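Local coordinates for protein beta-galactosidase (PDB 3OG2) that probably hydrolyses terminal non-reducing beta-D-galactose residues from beta-D-galactosides, as a glycosylated family 35 glycoside hydrolase with a TIM-barrel domain, at residues Pro129-Arg134 with Leu147-Asn152; Leu362-Gln367 with Val550-Ala555; Leu369-Gly374 with Ala469-Trp474. All blocks are in the same frame, centred on the assembly; numbering follows the deposited sequence.

Contact 1: residues Pro129-Arg134 with Leu147-Asn152; sequences PGWLQR and LHATDN. With NAG (2-acetamido-2-deoxy-beta-D-glucopyranose), chain E.
Leu132, on a short 3-10 turn, and Ala149, on helix 144-163, bring the two backbones nearest, with their CA atoms 7.8 Å apart. The contact is small and apolar, and Ala149 is its centre. Its methyl points at the 3-10 turn and meets Leu132, where CD2 lies 3.6 Å from Ala149 CB. Trp131 comes in beside it with the rim of its six-membered ring. CH2 of Trp131 sits 3.8 Å from Ala149 O, which lies at the ring edge near the ring plane. With chi1 at 47°, CG of Trp131 stands between its own N and carbonyl carbon, and Pro129 CB sits over one face of the indole, toward the rim. The indole NE1 is bound to Glu83 O, which holds the ring in place.

Arg134 ends the turn and faces a sugar instead of the helix. Its NE donates to O7 of the N-acetylglucosamine, 3.0 Å away, at the guanidinium edge. NH1 of the same group makes a salt bridge to Glu830. On the helix, Thr150 OG1 returns to Leu147 O at 2.7 Å, and that carbonyl also takes the Thr150 N-H.

The contact joins the loop after barrel strand 110-116 to the next helix of the family 35 TIM-barrel domain. Trp79 of helix 79-82 packs on Leu132 and Thr150, while helix 193-205 lies against Leu147.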
loop_
_atom_site.group_PDB
_atom_site.type_symbol
_atom_site.label_atom_id
_atom_site.label_comp_id
_atom_site.label_asym_id
_atom_site.label_seq_id
_atom_site.Cartn_x
_atom_site.Cartn_y
_atom_site.Cartn_z
ATOM N N PRO A 129 -18.464 -7.987 -3.070
ATOM C CA PRO A 129 -18.783 -9.148 -2.232
ATOM C C PRO A 129 -19.142 -10.360 -3.110
ATOM O O PRO A 129 -19.721 -10.260 -4.213
ATOM C CB PRO A 129 -20.023 -8.730 -1.452
ATOM C CG PRO A 129 -19.964 -7.214 -1.478
ATOM C CD PRO A 129 -19.384 -6.869 -2.831
ATOM N N GLY A 130 -18.837 -11.566 -2.615
ATOM C CA GLY A 130 -19.056 -12.775 -3.413
ATOM C C GLY A 130 -20.531 -13.010 -3.758
ATOM O O GLY A 130 -20.807 -13.743 -4.721
ATOM N N TRP A 131 -21.463 -12.410 -2.980
ATOM C CA TRP A 131 -22.862 -12.565 -3.379
ATOM C C TRP A 131 -23.210 -11.860 -4.680
ATOM O O TRP A 131 -24.291 -12.158 -5.219
ATOM C CB TRP A 131 -23.750 -12.153 -2.224
ATOM C CG TRP A 131 -23.495 -10.882 -1.490
ATOM C CD1 TRP A 131 -22.809 -10.743 -0.343
ATOM C CD2 TRP A 131 -23.984 -9.587 -1.852
ATOM N NE1 TRP A 131 -22.792 -9.448 0.068
ATOM C CE2 TRP A 131 -23.511 -8.707 -0.832
ATOM C CE3 TRP A 131 -24.768 -9.065 -2.897
ATOM C CZ2 TRP A 131 -23.773 -7.332 -0.816
ATOM C CZ3 TRP A 131 -25.010 -7.688 -2.853
ATOM C CH2 TRP A 131 -24.524 -6.848 -1.832
ATOM N N LEU A 132 -22.319 -11.034 -5.241
ATOM C CA LEU A 132 -22.588 -10.542 -6.604
ATOM C C LEU A 132 -22.469 -11.648 -7.625
ATOM O O LEU A 132 -22.906 -11.483 -8.764
ATOM C CB LEU A 132 -21.650 -9.385 -6.942
ATOM C CG LEU A 132 -22.041 -8.030 -6.337
ATOM C CD1 LEU A 132 -21.145 -6.951 -6.973
ATOM C CD2 LEU A 132 -23.470 -7.568 -6.365
ATOM N N GLN A 133 -21.880 -12.835 -7.289
ATOM C CA GLN A 133 -21.965 -13.931 -8.225
ATOM C C GLN A 133 -23.413 -14.377 -8.461
ATOM O O GLN A 133 -23.654 -14.999 -9.493
ATOM C CB GLN A 133 -21.146 -15.146 -7.737
ATOM C CG GLN A 133 -19.674 -14.817 -7.516
ATOM C CD GLN A 133 -18.759 -16.002 -7.668
ATOM O OE1 GLN A 133 -19.208 -17.173 -7.557
ATOM N NE2 GLN A 133 -17.449 -15.788 -7.898
ATOM N N ARG A 134 -24.330 -14.021 -7.567
ATOM C CA ARG A 134 -25.712 -14.389 -7.730
ATOM C C ARG A 134 -26.528 -13.285 -8.414
ATOM O O ARG A 134 -27.751 -13.370 -8.515
ATOM C CB ARG A 134 -26.332 -14.674 -6.360
ATOM C CG ARG A 134 -25.572 -15.817 -5.666
ATOM C CD ARG A 134 -26.394 -16.375 -4.514
ATOM N NE ARG A 134 -26.876 -15.414 -3.513
ATOM C CZ ARG A 134 -26.207 -15.093 -2.395
ATOM N NH1 ARG A 134 -25.011 -15.650 -2.135
ATOM N NH2 ARG A 134 -26.710 -14.241 -1.501
ATOM N N LEU A 147 -26.853 -2.352 -10.292
ATOM C CA LEU A 147 -26.903 -0.992 -9.729
ATOM C C LEU A 147 -27.539 -1.008 -8.352
ATOM O O LEU A 147 -27.038 -0.447 -7.373
ATOM C CB LEU A 147 -27.760 -0.032 -10.590
ATOM C CG LEU A 147 -27.103 0.360 -11.922
ATOM C CD1 LEU A 147 -27.990 1.391 -12.583
ATOM C CD2 LEU A 147 -25.689 0.915 -11.738
ATOM N N HIS A 148 -28.696 -1.700 -8.274
ATOM C CA HIS A 148 -29.405 -1.628 -7.008
ATOM C C HIS A 148 -28.697 -2.478 -5.958
ATOM O O HIS A 148 -28.790 -2.167 -4.762
ATOM C CB HIS A 148 -30.872 -1.985 -7.256
ATOM C CG HIS A 148 -31.531 -0.980 -8.157
ATOM N ND1 HIS A 148 -31.313 0.379 -8.154
ATOM C CD2 HIS A 148 -32.465 -1.245 -9.100
ATOM C CE1 HIS A 148 -32.083 0.941 -9.087
ATOM N NE2 HIS A 148 -32.759 -0.023 -9.645
ATOM N N ALA A 149 -27.895 -3.483 -6.345
ATOM C CA ALA A 149 -27.061 -4.215 -5.380
ATOM C C ALA A 149 -26.018 -3.304 -4.727
ATOM O O ALA A 149 -25.596 -3.616 -3.615
ATOM C CB ALA A 149 -26.361 -5.392 -6.045
ATOM N N THR A 150 -25.627 -2.203 -5.387
ATOM C CA THR A 150 -24.598 -1.294 -4.832
ATOM C C THR A 150 -25.180 -0.191 -3.954
ATOM O O THR A 150 -24.433 0.528 -3.266
ATOM C CB THR A 150 -23.779 -0.608 -5.936
ATOM O OG1 THR A 150 -24.583 0.355 -6.636
ATOM C CG2 THR A 150 -23.155 -1.576 -6.919
ATOM N N ASP A 151 -26.504 -0.008 -4.009
ATOM C CA ASP A 151 -27.080 1.205 -3.424
ATOM C C ASP A 151 -26.875 1.283 -1.924
ATOM O O ASP A 151 -26.556 2.366 -1.393
ATOM C CB ASP A 151 -28.601 1.272 -3.653
ATOM C CG ASP A 151 -28.961 1.670 -5.080
ATOM O OD1 ASP A 151 -28.173 2.355 -5.768
ATOM O OD2 ASP A 151 -30.106 1.348 -5.482
ATOM N N ASN A 152 -27.098 0.217 -1.186
ATOM C CA ASN A 152 -26.992 0.273 0.267
ATOM C C ASN A 152 -25.552 0.586 0.658
ATOM O O ASN A 152 -25.331 1.423 1.558
ATOM C CB ASN A 152 -27.440 -1.087 0.844
ATOM C CG ASN A 152 -27.518 -1.036 2.362
ATOM O OD1 ASN A 152 -28.064 -0.114 2.966
ATOM N ND2 ASN A 152 -26.986 -2.070 3.018
HETATM C C1 NAG E . -31.546 -15.167 -8.214
HETATM C C2 NAG E . -31.616 -14.995 -6.686
HETATM C C3 NAG E . -32.996 -14.628 -6.168
HETATM C C4 NAG E . -33.632 -13.463 -6.949
HETATM C C5 NAG E . -33.439 -13.741 -8.449
HETATM C C6 NAG E . -34.060 -12.611 -9.278
HETATM C C7 NAG E . -30.146 -16.001 -4.989
HETATM C C8 NAG E . -30.074 -17.222 -4.089
HETATM N N2 NAG E . -31.083 -16.096 -5.937
HETATM O O3 NAG E . -32.986 -14.309 -4.782
HETATM O O4 NAG E . -35.026 -13.404 -6.618
HETATM O O5 NAG E . -32.032 -13.916 -8.738
HETATM O O6 NAG E . -34.333 -12.959 -10.616
HETATM O O7 NAG E . -29.625 -14.955 -4.565
#

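Contact 2: residues Leu362-Gln367 with Val550-Ala555; sequences LKLQGQ and VDRNSA. With MAN (alpha-D-mannopyranose), chain B.
Helix 357-370 passes the short helix 552-555, nearest at Leu364 and Ala555, whose CA atoms are 7.5 Å apart. Leu364 carries the contact with its two methyls. CD2 lies 3.8 Å from Ala555 CB and equally near Ala555 O. CD1 meets the aliphatic part of Arg552, 4.0 Å from its CG. The two side chains cross at about a right angle, and the methyl rests on the aliphatic stem of the arginine. With CG anti to the backbone N (chi1 -178°), that stem runs past Leu364 before a bend at chi3. The guanidinium of Arg552 makes a salt bridge through NH2 to Asp449.

The short helix is capped by Asp551 at the N-cap position. Asp551 OD1 takes two bonds from Ser554. The backbone N of Ser554 approaches from above the carboxylate plane at 3.0 Å. Ser554 OG meets the same oxygen at 2.7 Å, nearly in line with its C-O bond. This grip fixes the first turn that carries Arg552 and Ala555. One residue after Arg552, Asn553 turns to a glycan: its ND2 donates an almost straight bond to mannose O2, 2.9 Å away (170° at the hydrogen). Glu357, at the start of the long helix, binds the same mannose.

Here a helix of the barrel domain packs on the short helix that follows strand 545-551 in the next, beta domain. Tyr486 of strand 481-487 touches both Leu364 and Ala555, and Arg305 of helix 301-313 touches Arg552.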
loop_
_atom_site.group_PDB
_atom_site.type_symbol
_atom_site.label_atom_id
_atom_site.label_comp_id
_atom_site.label_asym_id
_atom_site.label_seq_id
_atom_site.Cartn_x
_atom_site.Cartn_y
_atom_site.Cartn_z
ATOM N N LEU A 362 12.178 9.952 -1.766
ATOM C CA LEU A 362 10.840 10.540 -1.952
ATOM C C LEU A 362 10.665 11.752 -1.063
ATOM O O LEU A 362 10.034 12.737 -1.495
ATOM C CB LEU A 362 9.811 9.456 -1.678
ATOM C CG LEU A 362 8.365 9.794 -1.949
ATOM C CD1 LEU A 362 8.146 10.352 -3.356
ATOM C CD2 LEU A 362 7.536 8.512 -1.769
ATOM N N LYS A 363 11.234 11.716 0.156
ATOM C CA LYS A 363 11.164 12.894 1.035
ATOM C C LYS A 363 11.858 14.086 0.407
ATOM O O LYS A 363 11.407 15.213 0.553
ATOM C CB LYS A 363 11.876 12.527 2.355
ATOM C CG LYS A 363 11.937 13.687 3.334
ATOM C CD LYS A 363 12.467 13.277 4.739
ATOM C CE LYS A 363 13.881 12.668 4.581
ATOM N NZ LYS A 363 14.457 12.397 5.937
ATOM N N LEU A 364 12.990 13.897 -0.310
ATOM C CA LEU A 364 13.630 15.067 -0.918
ATOM C C LEU A 364 12.675 15.743 -1.899
ATOM O O LEU A 364 12.616 16.979 -1.999
ATOM C CB LEU A 364 14.883 14.647 -1.671
ATOM C CG LEU A 364 15.926 13.865 -0.895
ATOM C CD1 LEU A 364 17.148 13.610 -1.788
ATOM C CD2 LEU A 364 16.342 14.608 0.362
ATOM N N GLN A 365 11.911 14.905 -2.609
ATOM C CA GLN A 365 10.985 15.461 -3.616
ATOM C C GLN A 365 9.775 16.116 -2.991
ATOM O O GLN A 365 9.363 17.200 -3.429
ATOM C CB GLN A 365 10.527 14.321 -4.540
ATOM C CG GLN A 365 11.700 13.689 -5.332
ATOM C CD GLN A 365 11.198 12.567 -6.218
ATOM O OE1 GLN A 365 10.011 12.469 -6.575
ATOM N NE2 GLN A 365 12.067 11.669 -6.607
ATOM N N GLY A 366 9.206 15.494 -1.943
ATOM C CA GLY A 366 8.056 16.128 -1.297
ATOM C C GLY A 366 8.412 17.449 -0.628
ATOM O O GLY A 366 7.662 18.444 -0.695
ATOM N N GLN A 367 9.587 17.471 0.028
ATOM C CA GLN A 367 9.981 18.703 0.702
ATOM C C GLN A 367 10.293 19.816 -0.287
ATOM O O GLN A 367 9.982 20.975 -0.010
ATOM C CB GLN A 367 11.173 18.411 1.618
ATOM C CG GLN A 367 10.776 17.464 2.764
ATOM C CD GLN A 367 9.749 18.066 3.671
ATOM O OE1 GLN A 367 9.438 19.213 3.825
ATOM N NE2 GLN A 367 9.099 17.119 4.394
ATOM N N VAL A 550 24.835 20.364 1.076
ATOM C CA VAL A 550 25.118 19.014 1.512
ATOM C C VAL A 550 25.099 18.033 0.337
ATOM O O VAL A 550 24.628 18.364 -0.755
ATOM C CB VAL A 550 24.092 18.551 2.577
ATOM C CG1 VAL A 550 24.206 19.438 3.818
ATOM C CG2 VAL A 550 22.665 18.548 2.036
ATOM N N ASP A 551 25.602 16.808 0.589
ATOM C CA ASP A 551 25.396 15.798 -0.452
ATOM C C ASP A 551 24.054 15.132 -0.218
ATOM O O ASP A 551 23.359 15.236 0.815
ATOM C CB ASP A 551 26.551 14.822 -0.501
ATOM C CG ASP A 551 26.646 13.901 0.689
ATOM O OD1 ASP A 551 26.054 14.186 1.757
ATOM O OD2 ASP A 551 27.399 12.909 0.541
ATOM N N ARG A 552 23.625 14.370 -1.239
ATOM C CA ARG A 552 22.313 13.715 -1.193
ATOM C C ARG A 552 22.171 12.812 0.001
ATOM O O ARG A 552 21.139 12.792 0.664
ATOM C CB ARG A 552 22.157 12.847 -2.464
ATOM C CG ARG A 552 20.801 12.180 -2.479
ATOM C CD ARG A 552 20.757 11.088 -3.572
ATOM N NE ARG A 552 20.777 11.652 -4.923
ATOM C CZ ARG A 552 21.700 11.637 -5.856
ATOM N NH1 ARG A 552 22.906 11.027 -5.726
ATOM N NH2 ARG A 552 21.405 12.252 -6.988
ATOM N N ASN A 553 23.207 12.011 0.290
ATOM C CA ASN A 553 23.069 11.062 1.387
ATOM C C ASN A 553 22.981 11.787 2.725
ATOM O O ASN A 553 22.325 11.233 3.609
ATOM C CB ASN A 553 24.228 10.060 1.367
ATOM C CG ASN A 553 24.066 9.138 0.185
ATOM O OD1 ASN A 553 24.424 9.465 -0.948
ATOM N ND2 ASN A 553 23.550 7.936 0.428
ATOM N N SER A 554 23.569 12.965 2.864
ATOM C CA SER A 554 23.310 13.746 4.089
ATOM C C SER A 554 21.896 14.307 4.068
ATOM O O SER A 554 21.213 14.303 5.115
ATOM C CB SER A 554 24.300 14.901 4.155
ATOM O OG SER A 554 25.583 14.380 4.360
ATOM N N ALA A 555 21.429 14.803 2.912
ATOM C CA ALA A 555 20.072 15.362 2.842
ATOM C C ALA A 555 18.999 14.348 3.216
ATOM O O ALA A 555 17.956 14.658 3.767
ATOM C CB ALA A 555 19.778 15.838 1.412
HETATM C C1 MAN B . 23.819 4.130 -0.864
HETATM C C2 MAN B . 23.552 4.911 -2.142
HETATM C C3 MAN B . 24.911 5.132 -2.850
HETATM C C4 MAN B . 25.871 5.881 -1.893
HETATM C C5 MAN B . 26.057 5.020 -0.621
HETATM C C6 MAN B . 26.903 5.788 0.401
HETATM O O2 MAN B . 22.967 6.156 -1.793
HETATM O O3 MAN B . 24.641 6.004 -3.987
HETATM O O4 MAN B . 27.119 6.018 -2.538
HETATM O O5 MAN B . 24.764 4.813 -0.041
HETATM O O6 MAN B . 27.203 4.925 1.509
#

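Contact 3: residues Leu369-Gly374 with Ala469-Trp474; sequences LKVSPG and AEIFTW
Val371, just past the end of helix 357-370, meets Trp474 on strand 470-476 through both its backbone and its side chain. Trp474 NE1 donates to Val371 O over 3.0 Å. The bond is bent, 139° at the hydrogen, and the donor is tilted 26° from the carbonyl plane. Beside it, Val371 CG2 lies 3.6 Å from Trp474 CD1. The valine and the indole slide past each other in opposite directions. Val371 thus gives the ring a polar partner in O and an apolar one in CG2. Trp474 CG sits between its own N and carbonyl carbon (chi1 64°), and this turn brings the pyrrole end back to Val371.

The other branch of Val371 reaches the preceding strand residue: CG1 is 3.8 Å from Thr473 OG1. A looser contact joins Val371 CG2 to Ile471 CG2 at 4.4 Å. The backbones come nearest at Val371 and Thr473, with CA atoms 6.4 Å apart. An alanine at Trp474 takes away the indole, which would probably leave Val371 O without its stronger donor and open a gap beside the valine methyls.

A second shell surrounds these groups. Ser372 N bonds to Leu369 O at 3.1 Å, and Ser372 OG is tied to Phe368 O and to Tyr457. Together these bonds are consistent with a fixed turn at Val371. Asn578 touches Trp474 and makes a weak bond to Val371 O. The Trp474 N-H is buried without a partner in the model.

Strand 470-476 lies at the margin of a five-strand sheet, next to strand 481-487, whose Leu483 packs on Trp474. Strand 450-459 belongs to the neighbouring antiparallel sheet; its Tyr457 packs on Val371 and its Val459 on Trp474. Val371, at the helix exit, thus touches both sheets.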
loop_
_atom_site.group_PDB
_atom_site.type_symbol
_atom_site.label_atom_id
_atom_site.label_comp_id
_atom_site.label_asym_id
_atom_site.label_seq_id
_atom_site.Cartn_x
_atom_site.Cartn_y
_atom_site.Cartn_z
ATOM N N LEU A 369 8.810 20.215 -3.336
ATOM C CA LEU A 369 7.608 20.775 -3.990
ATOM C C LEU A 369 6.840 21.674 -3.024
ATOM O O LEU A 369 6.295 22.699 -3.467
ATOM C CB LEU A 369 6.707 19.671 -4.526
ATOM C CG LEU A 369 7.222 19.010 -5.835
ATOM C CD1 LEU A 369 6.354 17.855 -6.214
ATOM C CD2 LEU A 369 7.240 20.059 -6.978
ATOM N N LYS A 370 6.820 21.348 -1.724
ATOM C CA LYS A 370 5.956 22.138 -0.841
ATOM C C LYS A 370 6.509 23.525 -0.541
ATOM O O LYS A 370 5.790 24.342 0.029
ATOM C CB LYS A 370 5.622 21.344 0.397
ATOM C CG LYS A 370 6.806 21.140 1.340
ATOM C CD LYS A 370 6.367 20.245 2.536
ATOM C CE LYS A 370 5.314 20.929 3.353
ATOM N NZ LYS A 370 5.015 20.240 4.660
ATOM N N VAL A 371 7.758 23.825 -0.942
ATOM C CA VAL A 371 8.271 25.194 -0.758
ATOM C C VAL A 371 8.431 25.885 -2.106
ATOM O O VAL A 371 9.071 26.954 -2.161
ATOM C CB VAL A 371 9.580 25.197 0.079
ATOM C CG1 VAL A 371 9.316 24.657 1.479
ATOM C CG2 VAL A 371 10.715 24.412 -0.608
ATOM N N SER A 372 7.806 25.366 -3.163
ATOM C CA SER A 372 8.060 25.847 -4.522
ATOM C C SER A 372 6.788 26.191 -5.257
ATOM O O SER A 372 6.457 25.599 -6.281
ATOM C CB SER A 372 8.859 24.767 -5.297
ATOM O OG SER A 372 10.090 24.494 -4.644
ATOM N N PRO A 373 6.043 27.170 -4.736
ATOM C CA PRO A 373 4.745 27.493 -5.387
ATOM C C PRO A 373 4.917 27.976 -6.810
ATOM O O PRO A 373 3.959 27.846 -7.589
ATOM C CB PRO A 373 4.199 28.628 -4.539
ATOM C CG PRO A 373 5.347 29.128 -3.740
ATOM C CD PRO A 373 6.305 27.997 -3.558
ATOM N N GLY A 374 6.066 28.462 -7.234
ATOM C CA GLY A 374 6.241 28.901 -8.584
ATOM C C GLY A 374 6.170 27.741 -9.533
ATOM O O GLY A 374 5.896 27.929 -10.735
ATOM N N ALA A 469 22.235 23.014 -8.087
ATOM C CA ALA A 469 21.933 22.067 -7.008
ATOM C C ALA A 469 20.455 22.060 -6.695
ATOM O O ALA A 469 19.781 23.090 -6.859
ATOM C CB ALA A 469 22.724 22.545 -5.772
ATOM N N GLU A 470 19.974 20.927 -6.207
ATOM C CA GLU A 470 18.558 20.804 -5.923
ATOM C C GLU A 470 18.222 21.357 -4.559
ATOM O O GLU A 470 19.040 21.371 -3.638
ATOM C CB GLU A 470 18.188 19.307 -6.071
ATOM C CG GLU A 470 18.318 18.928 -7.571
ATOM C CD GLU A 470 17.805 17.548 -7.891
ATOM O OE1 GLU A 470 18.521 16.545 -7.584
ATOM O OE2 GLU A 470 16.676 17.494 -8.456
ATOM N N ILE A 471 17.008 21.859 -4.444
ATOM C CA ILE A 471 16.544 22.449 -3.202
ATOM C C ILE A 471 15.852 21.380 -2.378
ATOM O O ILE A 471 14.963 20.682 -2.881
ATOM C CB ILE A 471 15.552 23.574 -3.518
ATOM C CG1 ILE A 471 16.255 24.752 -4.173
ATOM C CG2 ILE A 471 14.820 24.071 -2.264
ATOM C CD1 ILE A 471 15.876 25.100 -5.536
ATOM N N PHE A 472 16.277 21.220 -1.149
ATOM C CA PHE A 472 15.594 20.346 -0.184
ATOM C C PHE A 472 14.485 21.134 0.517
ATOM O O PHE A 472 13.325 20.732 0.537
ATOM C CB PHE A 472 16.615 19.746 0.809
ATOM C CG PHE A 472 15.870 19.014 1.904
ATOM C CD1 PHE A 472 15.237 17.792 1.622
ATOM C CD2 PHE A 472 15.795 19.526 3.186
ATOM C CE1 PHE A 472 14.552 17.126 2.626
ATOM C CE2 PHE A 472 15.098 18.849 4.189
ATOM C CZ PHE A 472 14.489 17.634 3.920
ATOM N N THR A 473 14.823 22.281 1.099
ATOM C CA THR A 473 13.824 23.125 1.747
ATOM C C THR A 473 14.380 24.517 1.899
ATOM O O THR A 473 15.611 24.741 1.718
ATOM C CB THR A 473 13.401 22.555 3.122
ATOM O OG1 THR A 473 12.163 23.163 3.514
ATOM C CG2 THR A 473 14.432 22.850 4.218
ATOM N N TRP A 474 13.512 25.446 2.256
ATOM C CA TRP A 474 14.010 26.757 2.712
ATOM C C TRP A 474 12.914 27.314 3.609
ATOM O O TRP A 474 11.753 26.914 3.460
ATOM C CB TRP A 474 14.331 27.714 1.561
ATOM C CG TRP A 474 13.128 28.091 0.755
ATOM C CD1 TRP A 474 12.690 27.447 -0.372
ATOM C CD2 TRP A 474 12.212 29.160 0.996
ATOM N NE1 TRP A 474 11.551 28.050 -0.847
ATOM C CE2 TRP A 474 11.234 29.099 -0.029
ATOM C CE3 TRP A 474 12.138 30.141 2.002
ATOM C CZ2 TRP A 474 10.200 30.015 -0.062
ATOM C CZ3 TRP A 474 11.091 31.065 1.964
ATOM C CH2 TRP A 474 10.133 30.975 0.917
#

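From the N terminus, contact 1 comes first and closes a short loop within the TIM-barrel domain, 12 residues between its segments. It is finished before contact 2 opens and lies on the opposite side of the chain's centre from the other two, its centre about 47 Å from each of theirs. Contacts 2 and 3 both start on helix 357-370. Contact 2 spans 182 residues to helix 552-555, just after strand 545-551, and contact 3, with 94, falls wholly within that span. Their centres are about 11 Å apart and they touch where Phe472 packs on Leu364 and Gln367. Together they tie the helix and its exit to strand 470-476 and to helix 552-555.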